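Local coordinates for protein mandelate racemase/muconate lactonizing enzyme/Enolase superfamily (Rhodobacter sphaeroides, PDB 2HZG) that is of unknown function but belongs to the enolase superfamily and binds a sodium ion within its TIM-barrel-like domain, at residues A[163-168]-A[225-230]; A[197-202]-A[252-257]; A[139-144]-A[304-309]; A[178-183]-A[215-220]; A[240-245]-A[268-273]. All coordinates share one frame; numbering follows the deposited sequence.

Contact 1 (A[163-168]-A[225-230]); sequences AVKFGW and WLEEPF. With NA (sodium ion), chain C.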
# COMPACT_ATOMS: atom_id res chain seq x y z
N ALA A 163 26.11 9.51 -18.19
CA ALA A 163 25.78 8.67 -17.05
C ALA A 163 24.74 7.66 -17.48
O ALA A 163 23.88 7.97 -18.32
CB ALA A 163 25.29 9.50 -15.86
N VAL A 164 24.85 6.43 -16.98
CA VAL A 164 23.93 5.34 -17.34
C VAL A 164 23.55 4.53 -16.09
O VAL A 164 24.40 4.31 -15.21
CB VAL A 164 24.52 4.37 -18.41
CG1 VAL A 164 23.56 3.24 -18.73
CG2 VAL A 164 24.88 5.11 -19.72
N LYS A 165 22.29 4.10 -16.03
CA LYS A 165 21.84 3.17 -15.00
C LYS A 165 21.29 1.94 -15.71
O LYS A 165 20.59 2.07 -16.70
CB LYS A 165 20.74 3.78 -14.12
CG LYS A 165 20.34 2.88 -12.95
CD LYS A 165 19.37 3.60 -12.03
CE LYS A 165 17.93 3.48 -12.51
NZ LYS A 165 17.01 4.23 -11.61
N PHE A 166 21.65 0.76 -15.23
CA PHE A 166 20.99 -0.46 -15.66
C PHE A 166 20.19 -1.04 -14.51
O PHE A 166 20.63 -1.02 -13.37
CB PHE A 166 22.00 -1.49 -16.16
CG PHE A 166 22.61 -1.14 -17.47
CD1 PHE A 166 21.96 -1.46 -18.64
CD2 PHE A 166 23.80 -0.42 -17.52
CE1 PHE A 166 22.50 -1.12 -19.86
CE2 PHE A 166 24.35 -0.08 -18.75
CZ PHE A 166 23.69 -0.42 -19.91
N GLY A 167 19.02 -1.57 -14.82
CA GLY A 167 18.15 -2.12 -13.80
C GLY A 167 17.62 -3.44 -14.24
O GLY A 167 17.56 -3.71 -15.44
N TRP A 168 17.24 -4.26 -13.27
CA TRP A 168 16.39 -5.42 -13.52
C TRP A 168 17.01 -6.39 -14.54
O TRP A 168 18.21 -6.70 -14.46
CB TRP A 168 14.98 -4.96 -13.97
CG TRP A 168 14.29 -3.97 -13.03
CD1 TRP A 168 14.43 -2.60 -13.02
CD2 TRP A 168 13.33 -4.28 -12.02
NE1 TRP A 168 13.63 -2.05 -12.05
CE2 TRP A 168 12.93 -3.05 -11.43
CE3 TRP A 168 12.75 -5.47 -11.56
CZ2 TRP A 168 11.99 -2.99 -10.39
CZ3 TRP A 168 11.80 -5.40 -10.52
CH2 TRP A 168 11.43 -4.17 -9.96
N TRP A 225 25.63 4.24 -7.12
CA TRP A 225 24.63 3.80 -6.18
C TRP A 225 24.05 2.46 -6.58
O TRP A 225 24.09 2.04 -7.75
CB TRP A 225 23.52 4.86 -5.96
CG TRP A 225 22.44 4.98 -7.06
CD1 TRP A 225 21.61 3.99 -7.54
CD2 TRP A 225 22.06 6.18 -7.75
NE1 TRP A 225 20.76 4.51 -8.51
CE2 TRP A 225 21.02 5.85 -8.64
CE3 TRP A 225 22.51 7.51 -7.70
CZ2 TRP A 225 20.43 6.80 -9.49
CZ3 TRP A 225 21.92 8.44 -8.52
CH2 TRP A 225 20.88 8.09 -9.41
N LEU A 226 23.52 1.79 -5.56
CA LEU A 226 22.82 0.53 -5.69
C LEU A 226 21.40 0.82 -5.27
O LEU A 226 21.15 1.18 -4.13
CB LEU A 226 23.45 -0.53 -4.78
CG LEU A 226 22.68 -1.85 -4.69
CD1 LEU A 226 22.63 -2.55 -6.06
CD2 LEU A 226 23.30 -2.73 -3.58
N GLU A 227 20.48 0.65 -6.21
CA GLU A 227 19.09 1.09 -6.06
C GLU A 227 18.17 -0.08 -5.73
O GLU A 227 18.30 -1.17 -6.30
CB GLU A 227 18.67 1.81 -7.34
CG GLU A 227 17.22 2.23 -7.44
CD GLU A 227 16.96 3.09 -8.66
OE1 GLU A 227 17.89 3.77 -9.16
OE2 GLU A 227 15.79 3.13 -9.10
N GLU A 228 17.27 0.14 -4.77
CA GLU A 228 16.26 -0.86 -4.38
C GLU A 228 16.84 -2.26 -4.11
O GLU A 228 16.38 -3.23 -4.72
CB GLU A 228 15.16 -0.97 -5.46
CG GLU A 228 14.23 0.24 -5.52
CD GLU A 228 12.77 -0.17 -5.71
OE1 GLU A 228 11.97 -0.03 -4.72
OE2 GLU A 228 12.44 -0.69 -6.83
N PRO A 229 17.85 -2.37 -3.22
CA PRO A 229 18.37 -3.74 -3.00
C PRO A 229 17.32 -4.71 -2.40
O PRO A 229 17.41 -5.91 -2.62
CB PRO A 229 19.53 -3.54 -1.99
CG PRO A 229 19.21 -2.19 -1.32
CD PRO A 229 18.54 -1.36 -2.38
N PHE A 230 16.35 -4.17 -1.67
CA PHE A 230 15.43 -4.98 -0.85
C PHE A 230 13.97 -4.60 -1.03
O PHE A 230 13.67 -3.59 -1.68
CB PHE A 230 15.80 -4.81 0.63
CG PHE A 230 17.24 -5.14 0.95
CD1 PHE A 230 17.72 -6.46 0.82
CD2 PHE A 230 18.11 -4.14 1.38
CE1 PHE A 230 19.05 -6.77 1.12
CE2 PHE A 230 19.44 -4.43 1.68
CZ PHE A 230 19.92 -5.74 1.56
NA NA C . 14.24 1.80 -10.24
O HOH W 1 14.37 3.13 -12.44
O HOH W 2 12.22 0.93 -11.35
O HOH W 3 13.90 -0.61 -8.78

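Contact 2 (A[197-202]-A[252-257]); sequences MVDVGQ and GGEAAH. With NA (sodium ion), chain C.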
# COMPACT_ATOMS: atom_id res chain seq x y z
N MET A 197 25.18 3.56 -12.50
CA MET A 197 24.28 3.22 -11.41
C MET A 197 23.68 1.85 -11.69
O MET A 197 23.57 1.44 -12.86
CB MET A 197 23.19 4.28 -11.24
CG MET A 197 23.70 5.64 -10.77
SD MET A 197 24.53 6.65 -12.05
CE MET A 197 23.18 7.14 -13.03
N VAL A 198 23.31 1.14 -10.62
CA VAL A 198 22.73 -0.18 -10.72
C VAL A 198 21.45 -0.27 -9.89
O VAL A 198 21.43 0.14 -8.73
CB VAL A 198 23.73 -1.29 -10.29
CG1 VAL A 198 23.07 -2.70 -10.31
CG2 VAL A 198 24.99 -1.25 -11.17
N ASP A 199 20.41 -0.79 -10.51
CA ASP A 199 19.10 -0.93 -9.89
C ASP A 199 18.72 -2.40 -9.92
O ASP A 199 18.60 -2.99 -10.98
CB ASP A 199 18.11 -0.06 -10.67
CG ASP A 199 16.64 -0.30 -10.29
OD1 ASP A 199 16.32 -0.97 -9.29
OD2 ASP A 199 15.78 0.23 -11.04
N VAL A 200 18.54 -2.99 -8.75
CA VAL A 200 18.24 -4.43 -8.65
C VAL A 200 16.78 -4.80 -8.38
O VAL A 200 16.46 -5.97 -8.17
CB VAL A 200 19.21 -5.17 -7.68
CG1 VAL A 200 20.66 -5.01 -8.19
CG2 VAL A 200 19.08 -4.66 -6.25
N GLY A 201 15.90 -3.80 -8.42
CA GLY A 201 14.47 -4.06 -8.35
C GLY A 201 14.01 -4.92 -7.18
O GLY A 201 13.21 -5.83 -7.37
N GLN A 202 14.54 -4.65 -5.99
CA GLN A 202 14.12 -5.35 -4.76
C GLN A 202 14.46 -6.85 -4.76
O GLN A 202 13.94 -7.60 -3.93
CB GLN A 202 12.61 -5.14 -4.50
CG GLN A 202 12.16 -3.66 -4.44
CD GLN A 202 10.70 -3.53 -4.00
OE1 GLN A 202 10.10 -4.48 -3.49
NE2 GLN A 202 10.11 -2.38 -4.24
N GLY A 252 16.89 4.49 -3.05
CA GLY A 252 15.56 3.91 -3.19
C GLY A 252 14.49 4.95 -2.97
O GLY A 252 14.79 6.15 -2.85
N GLY A 253 13.24 4.48 -2.87
CA GLY A 253 12.10 5.35 -2.64
C GLY A 253 11.07 5.35 -3.74
O GLY A 253 9.97 5.87 -3.55
N GLU A 254 11.39 4.76 -4.90
CA GLU A 254 10.43 4.79 -6.01
C GLU A 254 9.12 4.06 -5.68
O GLU A 254 8.07 4.32 -6.30
CB GLU A 254 11.04 4.17 -7.25
CG GLU A 254 11.02 2.65 -7.22
CD GLU A 254 11.55 2.10 -8.50
OE1 GLU A 254 10.78 1.50 -9.26
OE2 GLU A 254 12.76 2.32 -8.75
N ALA A 255 9.17 3.14 -4.74
CA ALA A 255 7.96 2.42 -4.33
C ALA A 255 7.13 3.18 -3.30
O ALA A 255 6.02 2.73 -2.95
CB ALA A 255 8.29 1.01 -3.83
N ALA A 256 7.61 4.33 -2.82
CA ALA A 256 6.83 5.13 -1.84
C ALA A 256 5.49 5.55 -2.45
O ALA A 256 5.45 6.19 -3.52
CB ALA A 256 7.60 6.36 -1.37
N HIS A 257 4.40 5.17 -1.80
CA HIS A 257 3.07 5.62 -2.25
C HIS A 257 2.51 6.63 -1.23
O HIS A 257 1.37 7.02 -1.31
CB HIS A 257 2.11 4.44 -2.48
CG HIS A 257 1.91 3.57 -1.28
ND1 HIS A 257 2.55 2.36 -1.12
CD2 HIS A 257 1.15 3.74 -0.17
CE1 HIS A 257 2.19 1.82 0.03
NE2 HIS A 257 1.33 2.63 0.62
NA NA C . 14.24 1.80 -10.24
O HOH W 3 13.90 -0.61 -8.78
O HOH W 2 12.22 0.93 -11.35
O HOH W 1 14.37 3.13 -12.44

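Contact 3 (A[139-144]-A[304-309]); sequences SLLFGD and HTFTSH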
# COMPACT_ATOMS: atom_id res chain seq x y z
N SER A 139 18.46 5.74 -18.50
CA SER A 139 17.94 4.70 -17.65
C SER A 139 17.48 3.52 -18.48
O SER A 139 16.57 3.64 -19.29
CB SER A 139 16.81 5.22 -16.74
OG SER A 139 16.59 4.29 -15.70
N LEU A 140 18.13 2.38 -18.26
CA LEU A 140 18.03 1.24 -19.16
C LEU A 140 17.83 -0.06 -18.40
O LEU A 140 18.08 -0.13 -17.21
CB LEU A 140 19.33 1.14 -20.00
CG LEU A 140 19.59 2.29 -20.98
CD1 LEU A 140 21.00 2.20 -21.54
CD2 LEU A 140 18.55 2.25 -22.09
N LEU A 141 17.42 -1.11 -19.10
CA LEU A 141 17.40 -2.42 -18.47
C LEU A 141 18.68 -3.19 -18.81
O LEU A 141 19.21 -3.07 -19.92
CB LEU A 141 16.17 -3.20 -18.90
CG LEU A 141 14.82 -2.55 -18.53
CD1 LEU A 141 13.69 -3.33 -19.14
CD2 LEU A 141 14.62 -2.38 -17.01
N PHE A 142 19.19 -3.95 -17.86
CA PHE A 142 20.20 -4.95 -18.17
C PHE A 142 19.74 -5.86 -19.31
O PHE A 142 18.60 -6.32 -19.32
CB PHE A 142 20.50 -5.84 -16.94
CG PHE A 142 21.43 -5.20 -15.95
CD1 PHE A 142 22.79 -5.09 -16.23
CD2 PHE A 142 20.94 -4.73 -14.72
CE1 PHE A 142 23.66 -4.51 -15.33
CE2 PHE A 142 21.81 -4.17 -13.80
CZ PHE A 142 23.18 -4.05 -14.11
N GLY A 143 20.64 -6.11 -20.28
CA GLY A 143 20.41 -7.11 -21.31
C GLY A 143 20.40 -8.49 -20.70
O GLY A 143 20.87 -8.69 -19.58
N ASP A 144 19.86 -9.46 -21.43
CA ASP A 144 19.83 -10.84 -20.98
C ASP A 144 21.23 -11.47 -20.95
O ASP A 144 21.44 -12.48 -20.28
CB ASP A 144 18.87 -11.68 -21.84
CG ASP A 144 17.39 -11.26 -21.65
OD1 ASP A 144 17.11 -10.44 -20.74
OD2 ASP A 144 16.52 -11.76 -22.40
N HIS A 304 12.23 9.38 -9.91
CA HIS A 304 12.12 8.09 -10.57
C HIS A 304 11.19 8.26 -11.76
O HIS A 304 10.02 8.61 -11.59
CB HIS A 304 11.57 6.98 -9.66
CG HIS A 304 11.25 5.73 -10.42
ND1 HIS A 304 10.01 5.48 -10.96
CD2 HIS A 304 12.04 4.70 -10.80
CE1 HIS A 304 10.03 4.34 -11.62
NE2 HIS A 304 11.26 3.84 -11.54
N THR A 305 11.72 8.05 -12.97
CA THR A 305 10.90 8.07 -14.19
C THR A 305 11.39 7.01 -15.15
O THR A 305 12.55 7.01 -15.52
CB THR A 305 11.01 9.42 -14.95
OG1 THR A 305 10.68 10.49 -14.06
CG2 THR A 305 10.06 9.44 -16.15
N PHE A 306 10.49 6.13 -15.59
CA PHE A 306 10.86 5.14 -16.59
C PHE A 306 9.91 5.18 -17.81
O PHE A 306 9.92 4.29 -18.66
CB PHE A 306 10.92 3.72 -15.96
CG PHE A 306 11.91 2.79 -16.64
CD1 PHE A 306 13.28 3.05 -16.58
CD2 PHE A 306 11.47 1.64 -17.30
CE1 PHE A 306 14.20 2.19 -17.17
CE2 PHE A 306 12.39 0.77 -17.93
CZ PHE A 306 13.75 1.06 -17.86
N THR A 307 9.08 6.22 -17.88
CA THR A 307 7.94 6.20 -18.80
C THR A 307 7.88 7.45 -19.71
O THR A 307 8.92 7.85 -20.25
CB THR A 307 6.62 5.93 -18.02
OG1 THR A 307 6.46 6.93 -17.01
CG2 THR A 307 6.68 4.56 -17.34
N SER A 308 6.70 8.04 -19.90
CA SER A 308 6.50 9.14 -20.86
C SER A 308 7.18 10.46 -20.42
O SER A 308 7.62 10.60 -19.28
CB SER A 308 5.01 9.42 -21.07
OG SER A 308 4.48 10.10 -19.93
N HIS A 309 7.22 11.44 -21.30
CA HIS A 309 7.71 12.75 -20.87
C HIS A 309 6.69 13.51 -20.03
O HIS A 309 7.07 14.42 -19.32
CB HIS A 309 8.20 13.60 -22.04
CG HIS A 309 9.55 13.20 -22.53
ND1 HIS A 309 10.47 14.09 -23.03
CD2 HIS A 309 10.16 11.98 -22.56
CE1 HIS A 309 11.57 13.45 -23.36
NE2 HIS A 309 11.41 12.17 -23.09

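Contact 4 (A[178-183]-A[215-220]); sequences ADADQI and LPTLDA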
# COMPACT_ATOMS: atom_id res chain seq x y z
N ALA A 178 27.60 -14.02 -12.29
CA ALA A 178 26.75 -13.52 -13.36
C ALA A 178 26.53 -12.01 -13.26
O ALA A 178 26.65 -11.29 -14.26
CB ALA A 178 25.41 -14.27 -13.36
N ASP A 179 26.22 -11.51 -12.05
CA ASP A 179 26.08 -10.07 -11.82
C ASP A 179 27.35 -9.31 -12.12
O ASP A 179 27.31 -8.24 -12.73
CB ASP A 179 25.60 -9.77 -10.39
CG ASP A 179 24.18 -10.25 -10.13
OD1 ASP A 179 23.44 -10.58 -11.09
OD2 ASP A 179 23.81 -10.31 -8.94
N ALA A 180 28.49 -9.83 -11.68
CA ALA A 180 29.78 -9.22 -11.98
C ALA A 180 30.00 -9.05 -13.49
O ALA A 180 30.43 -7.99 -13.93
CB ALA A 180 30.96 -10.00 -11.31
N ASP A 181 29.68 -10.08 -14.27
CA ASP A 181 29.82 -10.05 -15.73
C ASP A 181 28.96 -8.93 -16.34
O ASP A 181 29.42 -8.18 -17.19
CB ASP A 181 29.42 -11.40 -16.31
CG ASP A 181 30.48 -12.50 -16.07
OD1 ASP A 181 31.62 -12.19 -15.66
OD2 ASP A 181 30.15 -13.68 -16.28
N GLN A 182 27.73 -8.81 -15.85
CA GLN A 182 26.80 -7.78 -16.30
C GLN A 182 27.28 -6.37 -15.97
O GLN A 182 27.26 -5.48 -16.82
CB GLN A 182 25.41 -8.02 -15.67
CG GLN A 182 24.65 -9.17 -16.27
CD GLN A 182 23.99 -8.81 -17.61
OE1 GLN A 182 24.19 -7.71 -18.14
NE2 GLN A 182 23.22 -9.72 -18.16
N ILE A 183 27.71 -6.17 -14.73
CA ILE A 183 28.10 -4.86 -14.22
C ILE A 183 29.40 -4.39 -14.87
O ILE A 183 29.53 -3.23 -15.25
CB ILE A 183 28.18 -4.89 -12.66
CG1 ILE A 183 26.75 -5.06 -12.06
CG2 ILE A 183 28.83 -3.63 -12.11
CD1 ILE A 183 26.72 -5.50 -10.58
N LEU A 215 28.76 -6.12 -3.20
CA LEU A 215 29.40 -4.85 -2.94
C LEU A 215 30.83 -4.68 -3.53
O LEU A 215 31.15 -3.61 -4.07
CB LEU A 215 29.33 -4.48 -1.45
CG LEU A 215 27.95 -4.20 -0.82
CD1 LEU A 215 28.08 -4.01 0.69
CD2 LEU A 215 27.29 -2.97 -1.46
N PRO A 216 31.70 -5.71 -3.39
CA PRO A 216 33.02 -5.58 -4.05
C PRO A 216 32.94 -5.37 -5.56
O PRO A 216 33.69 -4.57 -6.10
CB PRO A 216 33.71 -6.91 -3.73
CG PRO A 216 33.06 -7.35 -2.43
CD PRO A 216 31.61 -6.96 -2.59
N THR A 217 32.07 -6.10 -6.24
CA THR A 217 31.89 -5.99 -7.68
C THR A 217 31.43 -4.57 -8.04
O THR A 217 31.96 -3.96 -8.96
CB THR A 217 30.83 -6.97 -8.17
OG1 THR A 217 31.20 -8.31 -7.78
CG2 THR A 217 30.68 -6.89 -9.68
N LEU A 218 30.43 -4.08 -7.32
CA LEU A 218 29.92 -2.72 -7.56
C LEU A 218 31.03 -1.69 -7.36
O LEU A 218 31.17 -0.75 -8.15
CB LEU A 218 28.73 -2.42 -6.64
CG LEU A 218 27.45 -3.22 -6.89
CD1 LEU A 218 26.55 -3.23 -5.63
CD2 LEU A 218 26.67 -2.68 -8.12
N ASP A 219 31.83 -1.85 -6.31
CA ASP A 219 32.93 -0.91 -6.06
C ASP A 219 34.04 -1.03 -7.12
O ASP A 219 34.58 -0.02 -7.55
CB ASP A 219 33.49 -1.05 -4.64
CG ASP A 219 32.65 -0.30 -3.58
OD1 ASP A 219 31.68 0.43 -3.94
OD2 ASP A 219 32.97 -0.46 -2.37
N ALA A 220 34.32 -2.26 -7.57
CA ALA A 220 35.34 -2.48 -8.61
C ALA A 220 34.93 -1.79 -9.93
O ALA A 220 35.78 -1.28 -10.66
CB ALA A 220 35.59 -3.99 -8.82

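Contact 5 (A[240-245]-A[268-273]); sequences ALAGRG and YGRIGF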
# COMPACT_ATOMS: atom_id res chain seq x y z
N ALA A 240 21.45 -2.06 7.33
CA ALA A 240 22.52 -3.08 7.47
C ALA A 240 23.47 -3.08 6.27
O ALA A 240 24.69 -3.07 6.43
CB ALA A 240 21.91 -4.47 7.69
N LEU A 241 22.92 -3.06 5.06
CA LEU A 241 23.72 -3.02 3.84
C LEU A 241 24.61 -1.77 3.77
O LEU A 241 25.80 -1.85 3.44
CB LEU A 241 22.82 -3.11 2.60
CG LEU A 241 23.54 -3.39 1.26
CD1 LEU A 241 24.26 -4.74 1.29
CD2 LEU A 241 22.55 -3.34 0.10
N ALA A 242 24.02 -0.62 4.07
CA ALA A 242 24.73 0.65 4.06
C ALA A 242 25.87 0.71 5.09
O ALA A 242 26.79 1.49 4.92
CB ALA A 242 23.75 1.80 4.29
N GLY A 243 25.79 -0.10 6.14
CA GLY A 243 26.82 -0.10 7.19
C GLY A 243 28.00 -1.02 6.94
O GLY A 243 28.90 -1.11 7.76
N ARG A 244 28.02 -1.70 5.80
CA ARG A 244 29.10 -2.62 5.47
C ARG A 244 30.37 -1.93 4.95
O ARG A 244 31.36 -2.59 4.69
CB ARG A 244 28.63 -3.69 4.48
CG ARG A 244 27.39 -4.42 4.95
CD ARG A 244 27.67 -5.32 6.15
NE ARG A 244 27.92 -6.65 5.64
CZ ARG A 244 27.12 -7.69 5.82
NH1 ARG A 244 26.02 -7.58 6.55
NH2 ARG A 244 27.46 -8.85 5.29
N GLY A 245 30.32 -0.62 4.79
CA GLY A 245 31.53 0.13 4.45
C GLY A 245 31.92 0.25 2.98
O GLY A 245 33.00 0.77 2.68
N TYR A 268 15.62 5.85 8.50
CA TYR A 268 16.04 4.55 9.00
C TYR A 268 16.85 3.70 7.99
O TYR A 268 17.55 2.78 8.38
CB TYR A 268 14.81 3.77 9.48
CG TYR A 268 14.03 4.53 10.54
CD1 TYR A 268 14.52 4.63 11.84
CD2 TYR A 268 12.83 5.17 10.23
CE1 TYR A 268 13.84 5.34 12.81
CE2 TYR A 268 12.13 5.89 11.20
CZ TYR A 268 12.65 5.96 12.50
OH TYR A 268 11.99 6.65 13.50
N GLY A 269 16.73 4.01 6.70
CA GLY A 269 17.32 3.16 5.67
C GLY A 269 18.75 3.50 5.35
O GLY A 269 19.42 2.73 4.67
N ARG A 270 19.22 4.67 5.79
CA ARG A 270 20.61 5.10 5.55
C ARG A 270 20.91 5.20 4.03
O ARG A 270 22.01 4.90 3.57
CB ARG A 270 21.62 4.14 6.23
CG ARG A 270 21.55 4.10 7.76
CD ARG A 270 22.69 3.22 8.31
NE ARG A 270 24.02 3.72 7.91
CZ ARG A 270 25.17 3.21 8.33
NH1 ARG A 270 25.19 2.17 9.17
NH2 ARG A 270 26.32 3.74 7.91
N ILE A 271 19.90 5.61 3.26
CA ILE A 271 20.09 5.85 1.83
C ILE A 271 20.81 7.18 1.59
O ILE A 271 20.66 8.13 2.36
CB ILE A 271 18.76 5.83 1.03
CG1 ILE A 271 17.71 6.73 1.71
CG2 ILE A 271 18.28 4.40 0.84
CD1 ILE A 271 16.67 7.33 0.71
N GLY A 272 21.59 7.22 0.51
CA GLY A 272 22.21 8.44 0.05
C GLY A 272 21.42 9.19 -1.00
O GLY A 272 21.67 10.37 -1.22
N PHE A 273 20.46 8.51 -1.64
CA PHE A 273 19.64 9.10 -2.70
C PHE A 273 18.20 8.69 -2.49
O PHE A 273 17.91 7.51 -2.40
CB PHE A 273 20.09 8.63 -4.12
CG PHE A 273 21.52 8.99 -4.45
CD1 PHE A 273 21.81 10.17 -5.16
CD2 PHE A 273 22.58 8.18 -4.04
CE1 PHE A 273 23.13 10.53 -5.47
CE2 PHE A 273 23.92 8.53 -4.34
CZ PHE A 273 24.19 9.70 -5.05

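Contact 1 (A[163-168]-A[225-230])
Lys165 and Trp225 mark the nearest approach of the two backbones, 9.3 Å from CA to CA, and the touching parts run 28° apart end to end, with strand 195-199 lying between them in the parallel sheet. Long side chains are needed to bridge such a gap. Lys165 leaves with CG opposite its backbone N (chi1 -174°) and turns at chi3, a bend that carries NZ to the carboxylate of Glu227, whose side chain it crosses at about a right angle. The salt bridge from Lys165 NZ to Glu227 OE1 is 2.6 Å long and reaches that oxygen on the syn side, 22° out of the carboxylate plane. A weak second bond joins NZ to OE2. Trp225 NE1 approaches OE1 of Glu227 from the other direction, donating at 3.0 Å to the anti lone pair, and two donors on one oxygen limit how far the carboxylate can rotate. OE2 of Glu227 is then directed at the sodium ion, 2.3 Å away. Lys165 NZ also donates to a sodium-bound water, while Glu329 and Tyr137 supply it with further partners. Nearby, Trp168 NE1 makes a weak bond to another water of the ion, and Glu228 is held by Gln202. With Asp199 and Glu254 completing the protein ligands, this is the metal site at the C-terminal ends of the barrel strands, characteristic of the enolase superfamily.

Contact 2 (A[197-202]-A[252-257])
Asp199 and Glu254 reach the sodium ion from well-separated directions, two of the three acidic ligands that successive strands of the enolase-superfamily barrel bring to its C-terminal mouth; Glu227, from the strand between them, is the third. Each binds through one oxygen, Asp199 OD2 at 2.3 Å and Glu254 OE2 at 2.2 Å from the sodium. The ion thus lies between like charges, these two oxygens being 4.3 Å apart, and probably offsets their repulsion. The remaining oxygens are turned to other tasks. Asp199 OD1 accepts from Gly201 N at 3.0 Å, met from above the carboxylate plane, which forms an Asx turn, and also from a sodium-bound water. Glu254 sets CG between its backbone N and carbonyl carbon (chi1 79°) and then extends; its OE1 accepts from another such water, 2.6 Å away, and forms a salt bridge with Arg280. Glu254 sits in a type I turn from Gly253 to Ala256; a side chain at Gly253 would run into the carbonyl O of Gly252. Farther out, the small Ala255 leaves room for the extended Gln202, whose amide nitrogen is hydrogen-bonded to Glu228: NE2 of Gln202 lies 3.9 Å from CB of Ala255.

Contact 3 (A[139-144]-A[304-309])
Where strand 135-141, the first of the barrel, faces the loop that follows the seventh, strand 300-303, the ring of Phe306 fits against Ser139 and Leu141. The two backbones are nearest at Ser139 and Phe306, 7.2 Å between CA atoms, and the aromatic side chain fills that interval. With CG roughly opposite its backbone N (chi1 -151°), Phe306 presents one side of the ring to the strand. Ser139 OG lies at the ring edge and in its plane, 3.5 Å from CE1 of Phe306, while the carbonyl O of Ser139 comes equally close to the same carbon from an oblique direction. Oxygens suit such a place, since the ring hydrogens carry a slight positive charge. The serine hydroxyl has its hydrogen-bond partner in Glu329 of strand 327-331. Leu141 meets the far end of the ring: its CB bond does not aim at the loop, but the branch CD2 swings in to 3.6 Å from CZ of Phe306, an apolar contact well served by a branched leucine. Later in the loop Ser308 takes the N-cap position of helix 309-316, its OG bonding Ala311 N and also reaching Glu43. At the start of the loop, His304 is hydrogen-bonded to Asp277, a histidine-aspartate pairing as in the mandelate racemase branch of the superfamily. Such loops at the C-terminal ends of the strands form the mouth of the enolase-type barrel.

Contact 4 (A[178-183]-A[215-220])
Ala180 meets Thr217, and Ile183 meets Leu218, without any flat group between them: the surfaces that touch are aliphatic, and the planar ends of nearby Asp179 and Gln182 are engaged elsewhere, the carboxylate with Arg214 and the amide with Thr149 and the carbonyl O of Gly143. The two short helical segments run almost parallel, 13° apart, their axes 9.8 Å from each other. They come nearest at Ala180 and Thr217, whose CA atoms are 5.8 Å apart, an approach that the small alanine allows. Thr217 places CG2 opposite its backbone N and OG1 opposite the carbonyl carbon (chi1 -56°), and it is the methyl branch that faces the other helix. CG2 of Thr217 rests 3.4 Å from CA of Ala180 and 3.5 Å from its CB, with OG1 set back at 3.9 Å from that CB. A turn later Ile183 points toward helix 215-220, and its CD1 lies 3.7 Å from CD2 of Leu218, the two chains meeting at a slant. Leu218 directs its CB bond away, yet its branched end returns to the interface. Large branched residues suit this buried side, while alanine and threonine occupy the more exposed one. Helix 176-190 links strands 163-167 and 195-199, and helix 215-220 leads into strand 225-227; both cover the outside of the barrel, where Ile183 and Leu218 pack on Val198 of strand 195-199.

Contact 5 (A[240-245]-A[268-273])
Ala242, at the end of helix 235-242, is where this segment first meets Arg270. The CA atoms of Ala242 and Arg270 are 6.2 Å apart, close enough that a methyl group fills the interval: CB of Ala242 lies 3.6 Å from the carbonyl O of Arg270 and 3.7 Å from its CB. Gly243 follows, and its lack of a side chain lets Arg270 pass close by, NH1 standing 3.4 Å from CA of Gly243. The guanidinium covers the peptide that joins the two residues, with Ala242 O and Gly243 N on the same face and both offset toward its rim. A bend at chi3 (59°) folds the arginine over this helix end, although no hydrogen bond joins the two segments. Both pieces lie where a helix ends and the chain turns back at the N-terminal end of the barrel, one helix leading to strand 249-252 and the next, helix 259-268, to strand 273-276; Arg270 leaves the second helix with a positive phi. From Gly243 on the winding is tighter, Gly243 N bonding Ala240 O and Arg244 N bonding Leu241 O, each at 3.2 Å. The long side chain of Arg244 heads away from Arg270 and forms a salt bridge with Glu209 of helix 208-212, as befits a charged residue at the surface. Gly245 then leaves the helical path with phi 86°, a conformation that glycine adopts readily.

Contact 1 is the buried one; contacts 2 and 3, at the barrel's mouth, are partly buried. Contacts 1 and 2 share the sodium ion and its three waters; their chemistry is that of carboxylates, a lysine and a metal. Contact 3 relies on an aromatic ring against serine and leucine, and it touches contact 1 through neighbouring strands and contact 2 through His304. Contacts 4 and 5 belong to the outer helical layer, farther from the centre of the chain: contact 4 joins adjacent helices by aliphatic packing, whereas contact 5 joins helix ends and is the more exposed, with an arginine lying over backbone. Leu218 and Leu241 both pack on Leu226, linking that layer to contact 1.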